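Long-range contact in phosphoribosyl-aminoimidazole carboxylase (Aspergillus clavatus, PDB 3K5I), which probably catalyses the ATP-dependent carboxylation of 5-aminoimidazole ribonucleotide to its N5-carboxyamino form in purine biosynthesis: residues G272-L277 against L285-S290. Numbering follows the deposited sequence.
Sequences GVEMFL and LCEIAS. With MG (magnesium ion), chain H; ADP (adenosine-5'-diphosphate), chain G.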
ATOM      1  N   GLY A 272      19.048   8.194   4.599  1.00 15.78           N
ATOM      2  CA  GLY A 272      18.603   8.086   5.982  1.00 19.79           C
ATOM      3  C   GLY A 272      19.622   8.676   6.933  1.00  6.54           C
ATOM      4  O   GLY A 272      20.759   8.217   6.968  1.00 25.13           O
ATOM      5  N   VAL A 273      19.193   9.640   7.752  1.00 26.60           N
ATOM      6  CA  VAL A 273      20.121  10.233   8.739  1.00 29.68           C
ATOM      7  C   VAL A 273      19.814   9.971  10.251  1.00 32.64           C
ATOM      8  O   VAL A 273      18.757  10.344  10.732  1.00 10.51           O
ATOM      9  CB  VAL A 273      20.523  11.680   8.371  1.00 48.95           C
ATOM     10  CG1 VAL A 273      21.409  12.220   9.434  1.00 13.27           C
ATOM     11  CG2 VAL A 273      21.225  11.728   6.979  1.00  8.95           C
ATOM     12  N   GLU A 274      20.700   9.302  10.989  1.00 28.46           N
ATOM     13  CA  GLU A 274      20.524   8.968  12.403  1.00 29.60           C
ATOM     14  C   GLU A 274      21.327   9.908  13.300  1.00 20.13           C
ATOM     15  O   GLU A 274      22.527  10.012  13.112  1.00 18.00           O
ATOM     16  CB  GLU A 274      21.002   7.526  12.599  1.00 24.43           C
ATOM     17  CG  GLU A 274      19.928   6.605  12.051  1.00 28.61           C
ATOM     18  CD  GLU A 274      20.283   5.110  12.081  1.00 17.45           C
ATOM     19  OE1 GLU A 274      19.519   4.320  11.507  1.00 65.64           O
ATOM     20  OE2 GLU A 274      21.304   4.675  12.648  1.00 16.72           O
ATOM     21  N   MET A 275      20.688  10.604  14.243  1.00 27.52           N
ATOM     22  CA  MET A 275      21.386  11.544  15.126  1.00 23.86           C
ATOM     23  C   MET A 275      21.009  11.308  16.563  1.00 17.82           C
ATOM     24  O   MET A 275      20.012  10.685  16.915  1.00 13.47           O
ATOM     25  CB  MET A 275      21.021  12.986  14.806  1.00 25.21           C
ATOM     26  CG  MET A 275      21.402  13.291  13.378  1.00 16.53           C
ATOM     27  SD  MET A 275      20.503  14.637  12.620  1.00 17.51           S
ATOM     28  CE  MET A 275      18.860  13.941  12.311  1.00 24.76           C
ATOM     29  N   PHE A 276      21.870  11.765  17.446  1.00 24.72           N
ATOM     30  CA  PHE A 276      21.529  11.542  18.834  1.00 16.43           C
ATOM     31  C   PHE A 276      21.258  12.928  19.389  1.00 41.32           C
ATOM     32  O   PHE A 276      21.835  13.892  18.891  1.00 13.48           O
ATOM     33  CB  PHE A 276      22.712  11.011  19.634  1.00  9.40           C
ATOM     34  CG  PHE A 276      23.364   9.759  19.132  1.00 29.10           C
ATOM     35  CD1 PHE A 276      24.669   9.814  18.683  1.00 94.46           C
ATOM     36  CD2 PHE A 276      22.751   8.536  19.187  1.00 46.24           C
ATOM     37  CE1 PHE A 276      25.328   8.677  18.275  1.00 33.98           C
ATOM     38  CE2 PHE A 276      23.415   7.369  18.748  1.00 17.96           C
ATOM     39  CZ  PHE A 276      24.724   7.439  18.313  1.00 27.87           C
ATOM     40  N   LEU A 277      20.422  13.007  20.424  1.00 26.15           N
ATOM     41  CA  LEU A 277      20.114  14.290  21.028  1.00 21.56           C
ATOM     42  C   LEU A 277      20.827  14.264  22.342  1.00 69.24           C
ATOM     43  O   LEU A 277      20.644  13.342  23.149  1.00 16.12           O
ATOM     44  CB  LEU A 277      18.630  14.544  21.259  1.00 28.52           C
ATOM     45  CG  LEU A 277      18.295  16.013  21.630  1.00 14.06           C
ATOM     46  CD1 LEU A 277      18.712  17.235  20.830  1.00 14.32           C
ATOM     47  CD2 LEU A 277      16.810  16.109  21.861  1.00 15.77           C
ATOM     48  N   LEU A 285      25.638  13.234  14.902  1.00 23.63           N
ATOM     49  CA  LEU A 285      25.204  12.348  13.855  1.00 30.74           C
ATOM     50  C   LEU A 285      25.552  10.970  14.430  1.00 13.73           C
ATOM     51  O   LEU A 285      26.503  10.857  15.217  1.00 34.45           O
ATOM     52  CB  LEU A 285      25.989  12.667  12.579  1.00 32.34           C
ATOM     53  CG  LEU A 285      25.621  11.641  11.510  1.00 46.23           C
ATOM     54  CD1 LEU A 285      25.238  12.247  10.149  1.00 17.47           C
ATOM     55  CD2 LEU A 285      26.833  10.760  11.440  1.00  8.99           C
ATOM     56  N   CYS A 286      24.730   9.960  14.148  1.00 33.44           N
ATOM     57  CA  CYS A 286      24.974   8.602  14.634  1.00 34.66           C
ATOM     58  C   CYS A 286      25.464   7.827  13.408  1.00 25.57           C
ATOM     59  O   CYS A 286      26.414   7.081  13.481  1.00 14.53           O
ATOM     60  CB  CYS A 286      23.719   7.904  15.166  1.00 35.71           C
ATOM     61  SG  CYS A 286      24.165   6.166  15.506  1.00 26.89           S
ATOM     62  N   GLU A 287      24.830   8.020  12.258  1.00 29.58           N
ATOM     63  CA  GLU A 287      25.221   7.335  11.030  1.00 24.34           C
ATOM     64  C   GLU A 287      24.296   7.808   9.911  1.00  6.28           C
ATOM     65  O   GLU A 287      23.218   8.381  10.156  1.00 21.04           O
ATOM     66  CB  GLU A 287      25.128   5.815  11.156  1.00 45.75           C
ATOM     67  CG  GLU A 287      23.824   5.150  10.699  1.00 39.35           C
ATOM     68  CD  GLU A 287      23.898   3.630  10.893  1.00 40.68           C
ATOM     69  OE1 GLU A 287      24.998   3.090  10.665  1.00 53.07           O
ATOM     70  OE2 GLU A 287      22.942   2.931  11.306  1.00 20.67           O
ATOM     71  N   ILE A 288      24.797   7.636   8.691  1.00 38.62           N
ATOM     72  CA  ILE A 288      24.081   8.030   7.483  1.00  8.30           C
ATOM     73  C   ILE A 288      24.007   6.767   6.599  1.00 41.68           C
ATOM     74  O   ILE A 288      24.975   6.008   6.537  1.00 18.70           O
ATOM     75  CB  ILE A 288      24.689   9.184   6.668  1.00 12.36           C
ATOM     76  CG1 ILE A 288      23.698   9.638   5.592  1.00 25.43           C
ATOM     77  CG2 ILE A 288      26.084   8.804   6.041  1.00 21.45           C
ATOM     78  CD1 ILE A 288      24.065  10.887   4.722  1.00 12.37           C
ATOM     79  N   ALA A 289      22.842   6.574   5.974  1.00 34.69           N
ATOM     80  CA  ALA A 289      22.433   5.473   5.080  1.00 12.38           C
ATOM     81  C   ALA A 289      22.101   6.016   3.666  1.00 26.52           C
ATOM     82  O   ALA A 289      21.220   6.895   3.508  1.00 22.65           O
ATOM     83  CB  ALA A 289      21.183   4.832   5.652  1.00 10.26           C
ATOM     84  N   SER A 290      22.780   5.480   2.639  1.00 15.38           N
ATOM     85  CA  SER A 290      22.533   5.879   1.243  1.00 23.46           C
ATOM     86  C   SER A 290      21.396   5.041   0.658  1.00 23.21           C
ATOM     87  O   SER A 290      21.603   4.431  -0.403  1.00 15.86           O
ATOM     88  CB  SER A 290      23.771   5.708   0.340  1.00 22.93           C
ATOM     89  OG  SER A 290      24.319   4.379   0.401  1.00 31.57           O
TER
HETATM   90 MG    MG H 401      21.681   2.824  12.877  1.00 14.08          MG
HETATM   91  PB  ADP G 400      23.596  -0.290  12.825  1.00 15.05           P
HETATM   92  O1B ADP G 400      23.633  -1.766  12.928  1.00 16.77           O
HETATM   93  O2B ADP G 400      24.201  -0.189  11.442  1.00 29.81           O
HETATM   94  O3B ADP G 400      22.447   0.762  12.698  1.00 10.47           O
HETATM   95  PA  ADP G 400      24.435   1.881  14.713  1.00 20.75           P
HETATM   96  O1A ADP G 400      23.442   2.814  14.176  1.00  6.67           O
HETATM   97  O2A ADP G 400      25.759   2.592  14.844  1.00 19.42           O
HETATM   98  O3A ADP G 400      24.501   0.502  13.890  1.00 27.99           O
HETATM   99  O5' ADP G 400      23.868   1.616  16.194  1.00 14.72           O
HETATM  100  C5' ADP G 400      22.493   1.293  16.435  1.00 21.78           C
HETATM  101  C4' ADP G 400      22.037   1.958  17.710  1.00 30.87           C
HETATM  102  O4' ADP G 400      22.893   1.544  18.807  1.00 23.47           O
HETATM  103  C3' ADP G 400      22.138   3.468  17.828  1.00  9.37           C
HETATM  104  O3' ADP G 400      20.843   3.951  17.434  1.00 12.06           O
HETATM  105  C2' ADP G 400      22.246   3.761  19.329  1.00 29.22           C
HETATM  106  O2' ADP G 400      21.077   3.280  20.056  1.00 14.68           O
HETATM  107  C1' ADP G 400      23.202   2.625  19.625  1.00  8.68           C
HETATM  108  N9  ADP G 400      24.542   3.186  19.549  1.00 19.15           N
HETATM  109  C8  ADP G 400      25.311   3.208  18.418  1.00 25.40           C
HETATM  110  N7  ADP G 400      26.437   3.933  18.612  1.00 27.50           N
HETATM  111  C5  ADP G 400      26.347   4.285  19.943  1.00 19.40           C
HETATM  112  C6  ADP G 400      27.308   4.956  20.774  1.00 99.75           C
HETATM  113  N6  ADP G 400      28.380   5.488  20.604  1.00 11.60           N
HETATM  114  N1  ADP G 400      26.918   5.161  22.066  1.00 12.17           N
HETATM  115  C2  ADP G 400      25.736   4.681  22.608  1.00 28.62           C
HETATM  116  N3  ADP G 400      24.919   3.975  21.873  1.00 34.85           N
HETATM  117  C4  ADP G 400      25.214   3.810  20.572  1.00 31.48           C
HETATM  118  O   HOH W   1      20.418   1.782  11.734  1.00 23.66           O
HETATM  119  O   HOH W   2      20.548   2.558  14.808  1.00 30.40           O
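Strands 272-277 and 285-289 run antiparallel, Gly272 pairing with Ala289 and Glu274 with Glu287 as hydrogen-bonded pairs, until a classic beta bulge shifts the register by one residue and sets Cys286 and Glu287 together opposite Glu274. At the bulge Glu274 O takes the N-H of Glu287, while Glu274 N binds Glu287 O at 2.8 Å.

The two glutamates lie side by side on the nucleotide face, each chain extended beyond CG (chi2 176° in Glu274 and -180° in Glu287), which carries the carboxylates out to the metal with their planes 50° apart. Each gives one oxygen to magnesium, Glu274 OE2 at 1.9 Å and Glu287 OE2 at 2.0 Å, and the cation probably offsets the repulsion between the paired acids. ADP O1A and O3B and two waters complete six ligands; one of these waters donates to Glu274 OE1.

Cys286 CB sits over one face of the Phe276 ring, 3.6 Å from its centroid, with SG oblique to the ring, whose edge meets ADP C2'. On the other face of the sheet, Val273 CG2 packs on Ile288 CG1 at 3.5 Å and Val273 CG1 lies against Leu285 CD1; helix 248-263 covers Leu285 and Ile288. This hairpin, with two acidic side chains coordinating a magnesium that bridges them to the nucleotide phosphates, is characteristic of the ATP-grasp fold.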